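Local atomic coordinates of clavulanic acid biosynthesis oligopeptide binding protein 2 (Streptomyces clavuligerus, PDB entry 2WOL), a protein that probably binds oligopeptides as an extracellular solute-binding protein encoded in the clavulanic acid biosynthesis pathway. Residues 80-92 with 98-110. Sequence-based numbering, arbitrary orientation. Where two conformers were deposited one is given.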
loop_
_atom_site.group_PDB
_atom_site.type_symbol
_atom_site.label_atom_id
_atom_site.label_comp_id
_atom_site.label_asym_id
_atom_site.label_seq_id
_atom_site.Cartn_x
_atom_site.Cartn_y
_atom_site.Cartn_z
ATOM N N VAL A 80 8.711 11.446 0.637
ATOM C CA VAL A 80 8.223 12.714 1.181
ATOM C C VAL A 80 7.422 13.458 0.110
ATOM O O VAL A 80 7.983 13.868 -0.908
ATOM C CB VAL A 80 9.394 13.587 1.721
ATOM C CG1 VAL A 80 8.875 14.879 2.345
ATOM C CG2 VAL A 80 10.229 12.802 2.736
ATOM N N PRO A 81 6.100 13.624 0.324
ATOM C CA PRO A 81 5.283 14.315 -0.682
ATOM C C PRO A 81 5.844 15.697 -1.033
ATOM O O PRO A 81 6.278 16.437 -0.145
ATOM C CB PRO A 81 3.911 14.427 -0.008
ATOM C CG PRO A 81 3.890 13.301 0.989
ATOM C CD PRO A 81 5.302 13.191 1.486
ATOM N N ALA A 82 5.853 16.000 -2.327
ATOM C CA ALA A 82 6.385 17.253 -2.863
ATOM C C ALA A 82 5.258 18.059 -3.521
ATOM O O ALA A 82 4.244 17.485 -3.917
ATOM C CB ALA A 82 7.489 16.951 -3.876
ATOM N N PRO A 83 5.418 19.394 -3.627
ATOM C CA PRO A 83 4.374 20.197 -4.267
ATOM C C PRO A 83 4.121 19.751 -5.699
ATOM O O PRO A 83 5.068 19.534 -6.458
ATOM C CB PRO A 83 4.963 21.614 -4.261
ATOM C CG PRO A 83 5.989 21.610 -3.211
ATOM C CD PRO A 83 6.546 20.224 -3.166
ATOM N N ASP A 84 2.847 19.601 -6.049
ATOM C CA ASP A 84 2.448 19.239 -7.402
ATOM C C ASP A 84 1.544 20.343 -7.949
ATOM O O ASP A 84 2.030 21.273 -8.595
ATOM C CB ASP A 84 1.778 17.855 -7.409
ATOM C CG ASP A 84 1.352 17.399 -8.799
ATOM O OD1 ASP A 84 1.683 18.065 -9.806
ATOM O OD2 ASP A 84 0.674 16.353 -8.881
ATOM N N LEU A 85 0.243 20.266 -7.676
ATOM C CA LEU A 85 -0.659 21.362 -8.041
ATOM C C LEU A 85 -0.473 22.550 -7.108
ATOM O O LEU A 85 -0.678 23.694 -7.514
ATOM C CB LEU A 85 -2.123 20.913 -8.042
ATOM C CG LEU A 85 -2.564 19.943 -9.137
ATOM C CD1 LEU A 85 -3.945 19.411 -8.822
ATOM C CD2 LEU A 85 -2.550 20.597 -10.510
ATOM N N ALA A 86 -0.096 22.275 -5.862
ATOM C CA ALA A 86 0.213 23.325 -4.896
ATOM C C ALA A 86 1.576 23.938 -5.188
ATOM O O ALA A 86 2.467 23.270 -5.717
ATOM C CB ALA A 86 0.169 22.783 -3.477
ATOM N N GLU A 87 1.736 25.210 -4.840
ATOM C CA GLU A 87 3.017 25.886 -5.059
ATOM C C GLU A 87 4.048 25.521 -3.993
ATOM O O GLU A 87 5.254 25.640 -4.225
ATOM C CB GLU A 87 2.811 27.403 -5.081
ATOM C CG GLU A 87 1.841 27.886 -6.155
ATOM C CD GLU A 87 1.455 29.345 -5.995
ATOM O OE1 GLU A 87 1.048 29.748 -4.882
ATOM O OE2 GLU A 87 1.544 30.088 -6.992
ATOM N N GLY A 88 3.568 25.076 -2.834
ATOM C CA GLY A 88 4.428 24.631 -1.743
ATOM C C GLY A 88 3.771 23.535 -0.921
ATOM O O GLY A 88 2.587 23.247 -1.112
ATOM N N PRO A 89 4.531 22.915 0.003
ATOM C CA PRO A 89 3.941 21.905 0.885
ATOM C C PRO A 89 2.855 22.498 1.780
ATOM O O PRO A 89 2.819 23.713 1.999
ATOM C CB PRO A 89 5.129 21.431 1.734
ATOM C CG PRO A 89 6.338 21.853 0.984
ATOM C CD PRO A 89 5.964 23.109 0.277
ATOM N N GLY A 90 1.976 21.640 2.289
ATOM C CA GLY A 90 0.908 22.078 3.184
ATOM C C GLY A 90 1.416 22.966 4.298
ATOM O O GLY A 90 2.394 22.635 4.967
ATOM N N GLU A 91 0.760 24.109 4.473
ATOM C CA GLU A 91 1.101 25.048 5.534
ATOM C C GLU A 91 0.337 24.638 6.780
ATOM O O GLU A 91 -0.896 24.652 6.799
ATOM C CB GLU A 91 0.744 26.481 5.130
ATOM C CG GLU A 91 1.465 26.992 3.885
ATOM C CD GLU A 91 0.954 28.346 3.400
ATOM O OE1 GLU A 91 0.130 28.973 4.104
ATOM O OE2 GLU A 91 1.376 28.778 2.304
ATOM N N VAL A 92 1.074 24.254 7.814
ATOM C CA VAL A 92 0.472 23.707 9.024
ATOM C C VAL A 92 0.282 24.792 10.077
ATOM O O VAL A 92 1.203 25.559 10.369
ATOM C CB VAL A 92 1.312 22.537 9.599
ATOM C CG1 VAL A 92 0.561 21.832 10.715
ATOM C CG2 VAL A 92 1.663 21.543 8.508
ATOM N N THR A 98 -4.816 22.464 11.139
ATOM C CA THR A 98 -5.198 23.252 9.971
ATOM C C THR A 98 -4.123 23.230 8.887
ATOM O O THR A 98 -2.953 23.540 9.141
ATOM C CB THR A 98 -5.584 24.693 10.371
ATOM O OG1 THR A 98 -6.615 24.636 11.365
ATOM C CG2 THR A 98 -6.088 25.490 9.166
ATOM N N TRP A 99 -4.541 22.860 7.681
ATOM C CA TRP A 99 -3.637 22.679 6.557
ATOM C C TRP A 99 -4.083 23.534 5.385
ATOM O O TRP A 99 -5.208 23.400 4.898
ATOM C CB TRP A 99 -3.595 21.203 6.163
ATOM C CG TRP A 99 -2.882 20.355 7.160
ATOM C CD1 TRP A 99 -3.313 20.007 8.408
ATOM C CD2 TRP A 99 -1.595 19.753 6.998
ATOM N NE1 TRP A 99 -2.377 19.219 9.034
ATOM C CE2 TRP A 99 -1.312 19.048 8.189
ATOM C CE3 TRP A 99 -0.659 19.731 5.957
ATOM C CZ2 TRP A 99 -0.123 18.332 8.369
ATOM C CZ3 TRP A 99 0.517 19.020 6.132
ATOM C CH2 TRP A 99 0.776 18.330 7.332
ATOM N N THR A 100 -3.188 24.413 4.943
ATOM C CA THR A 100 -3.471 25.357 3.871
ATOM C C THR A 100 -2.582 25.088 2.657
ATOM O O THR A 100 -1.375 24.870 2.793
ATOM C CB THR A 100 -3.268 26.809 4.375
ATOM O OG1 THR A 100 -4.109 27.038 5.512
ATOM C CG2 THR A 100 -3.587 27.830 3.293
ATOM N N TYR A 101 -3.195 25.095 1.474
ATOM C CA TYR A 101 -2.493 24.918 0.202
ATOM C C TYR A 101 -2.842 26.049 -0.749
ATOM O O TYR A 101 -3.962 26.576 -0.725
ATOM C CB TYR A 101 -2.853 23.577 -0.456
ATOM C CG TYR A 101 -2.490 22.363 0.366
ATOM C CD1 TYR A 101 -3.354 21.888 1.350
ATOM C CD2 TYR A 101 -1.287 21.686 0.157
ATOM C CE1 TYR A 101 -3.035 20.774 2.115
ATOM C CE2 TYR A 101 -0.955 20.566 0.917
ATOM C CZ TYR A 101 -1.836 20.119 1.896
ATOM O OH TYR A 101 -1.541 19.019 2.671
ATOM N N ARG A 102 -1.876 26.404 -1.589
ATOM C CA ARG A 102 -2.040 27.463 -2.576
ATOM C C ARG A 102 -1.796 26.877 -3.956
ATOM O O ARG A 102 -0.712 26.367 -4.240
ATOM C CB ARG A 102 -1.091 28.629 -2.269
ATOM C CG ARG A 102 -1.209 29.072 -0.819
ATOM C CD ARG A 102 -0.340 30.256 -0.423
ATOM N NE ARG A 102 -0.420 30.423 1.028
ATOM C CZ ARG A 102 -1.427 31.014 1.669
ATOM N NH1 ARG A 102 -2.445 31.534 0.992
ATOM N NH2 ARG A 102 -1.414 31.091 2.992
ATOM N N LEU A 103 -2.821 26.933 -4.797
ATOM C CA LEU A 103 -2.797 26.275 -6.096
ATOM C C LEU A 103 -2.099 27.103 -7.164
ATOM O O LEU A 103 -2.207 28.335 -7.184
ATOM C CB LEU A 103 -4.220 25.951 -6.555
ATOM C CG LEU A 103 -4.930 24.727 -5.973
ATOM C CD1 LEU A 103 -5.419 24.978 -4.548
ATOM C CD2 LEU A 103 -6.096 24.346 -6.877
ATOM N N ARG A 104 -1.386 26.417 -8.053
ATOM C CA ARG A 104 -0.841 27.039 -9.259
ATOM C C ARG A 104 -1.979 27.597 -10.113
ATOM O O ARG A 104 -3.058 27.006 -10.185
ATOM C CB ARG A 104 -0.029 26.028 -10.069
ATOM C CG ARG A 104 1.257 25.576 -9.406
ATOM C CD ARG A 104 1.837 24.388 -10.150
ATOM N NE ARG A 104 3.190 24.067 -9.710
ATOM C CZ ARG A 104 4.295 24.611 -10.218
ATOM N NH1 ARG A 104 4.218 25.510 -11.192
ATOM N NH2 ARG A 104 5.483 24.250 -9.754
ATOM N N ARG A 105 -1.732 28.742 -10.744
ATOM C CA ARG A 105 -2.755 29.449 -11.511
ATOM C C ARG A 105 -2.778 28.995 -12.966
ATOM O O ARG A 105 -1.764 28.548 -13.506
ATOM C CB ARG A 105 -2.511 30.965 -11.466
ATOM C CG ARG A 105 -1.863 31.492 -10.190
ATOM C CD ARG A 105 -2.870 32.106 -9.230
ATOM N NE ARG A 105 -2.197 32.812 -8.138
ATOM C CZ ARG A 105 -2.812 33.528 -7.198
ATOM N NH1 ARG A 105 -4.136 33.649 -7.196
ATOM N NH2 ARG A 105 -2.098 34.127 -6.253
ATOM N N GLY A 106 -3.945 29.114 -13.593
ATOM C CA GLY A 106 -4.092 28.888 -15.031
ATOM C C GLY A 106 -3.979 27.457 -15.525
ATOM O O GLY A 106 -3.812 27.232 -16.725
ATOM N N LEU A 107 -4.081 26.490 -14.617
ATOM C CA LEU A 107 -3.993 25.078 -14.994
ATOM C C LEU A 107 -5.334 24.571 -15.514
ATOM O O LEU A 107 -6.386 25.091 -15.139
ATOM C CB LEU A 107 -3.495 24.224 -13.826
ATOM C CG LEU A 107 -2.161 24.621 -13.180
ATOM C CD1 LEU A 107 -1.656 23.497 -12.305
ATOM C CD2 LEU A 107 -1.103 24.980 -14.213
ATOM N N ARG A 108 -5.287 23.563 -16.381
ATOM C CA ARG A 108 -6.468 23.132 -17.127
ATOM C C ARG A 108 -6.623 21.615 -17.199
ATOM O O ARG A 108 -5.633 20.880 -17.194
ATOM C CB ARG A 108 -6.424 23.705 -18.551
ATOM C CG ARG A 108 -6.656 25.212 -18.643
ATOM C CD ARG A 108 -6.423 25.720 -20.058
ATOM N NE ARG A 108 -6.705 27.150 -20.177
ATOM C CZ ARG A 108 -6.706 27.831 -21.322
ATOM N NH1 ARG A 108 -6.439 27.223 -22.473
ATOM N NH2 ARG A 108 -6.978 29.131 -21.317
ATOM N N TYR A 109 -7.874 21.162 -17.264
ATOM C CA TYR A 109 -8.194 19.762 -17.538
ATOM C C TYR A 109 -8.076 19.462 -19.025
ATOM O O TYR A 109 -7.922 20.373 -19.840
ATOM C CB TYR A 109 -9.617 19.422 -17.085
ATOM C CG TYR A 109 -9.854 19.574 -15.607
ATOM C CD1 TYR A 109 -10.507 20.695 -15.101
ATOM C CD2 TYR A 109 -9.424 18.595 -14.710
ATOM C CE1 TYR A 109 -10.725 20.837 -13.744
ATOM C CE2 TYR A 109 -9.637 18.729 -13.350
ATOM C CZ TYR A 109 -10.287 19.853 -12.876
ATOM O OH TYR A 109 -10.503 19.997 -11.535
ATOM N N ASP A 110 -8.187 18.182 -19.367
ATOM C CA ASP A 110 -8.114 17.711 -20.755
ATOM C C ASP A 110 -9.163 18.314 -21.700
ATOM O O ASP A 110 -8.997 18.260 -22.919
ATOM C CB ASP A 110 -8.208 16.185 -20.793
ATOM C CG ASP A 110 -9.545 15.677 -20.304
ATOM O OD1 ASP A 110 -9.901 15.965 -19.141
ATOM O OD2 ASP A 110 -10.236 14.987 -21.082
HETATM O O HOH W 1 4.579 23.043 -7.435
HETATM O O HOH W 2 -1.756 30.527 -5.819
HETATM O O HOH W 3 1.005 29.671 -10.248
HETATM O O HOH W 4 0.737 25.461 -0.878
HETATM O O HOH W 5 -2.535 26.503 7.750
#
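Trp-99 and Val-92 form a non-hydrogen-bonded pair in an antiparallel beta hairpin, their side chains on the same face of a four-stranded sheet of which strand 91-93 is one outer edge in this family 5 binding protein. With chi1 at -171°, Val-92 CG2 lies beside the backbone N and comes over the indole face in a CH-pi contact, 3.5 Å from the centroid of the six-membered ring. Next along, Thr-100 and Glu-91 exchange both backbone hydrogen bonds; the one from Glu-91 N to Thr-100 O is nearly straight (2.8 Å, 175°). Gly-90 CA then rests on a face of the Tyr-101 ring, 3.3 Å from CE2, while Ala-86 CB sits at the ring edge; Asp-184 OD1, in helix 183-186, is hydrogen-bonded to both Tyr-101 OH and Gly-90 N. The extended Arg-102 side chain grips the Glu-91 carboxylate side-on, NE to OE2 at 2.7 Å and NH2 to OE1 at 2.8 Å, with the two planes turned 43° apart. Regular pairing lapses between Glu-91 and Ala-86, where the register shifts by two and a water joins Arg-102 N to Gly-88 O. Beyond it, a single bridge of Ala-86 with Leu-103 is flanked by bonds from Glu-87 N to Arg-102 O and from Arg-104 N to Leu-85 O. Arg-104 NH2 is linked through a water to Ala-86 O. Finally, Leu-107 CD1 meets Leu-85 CD2 at 3.5 Å.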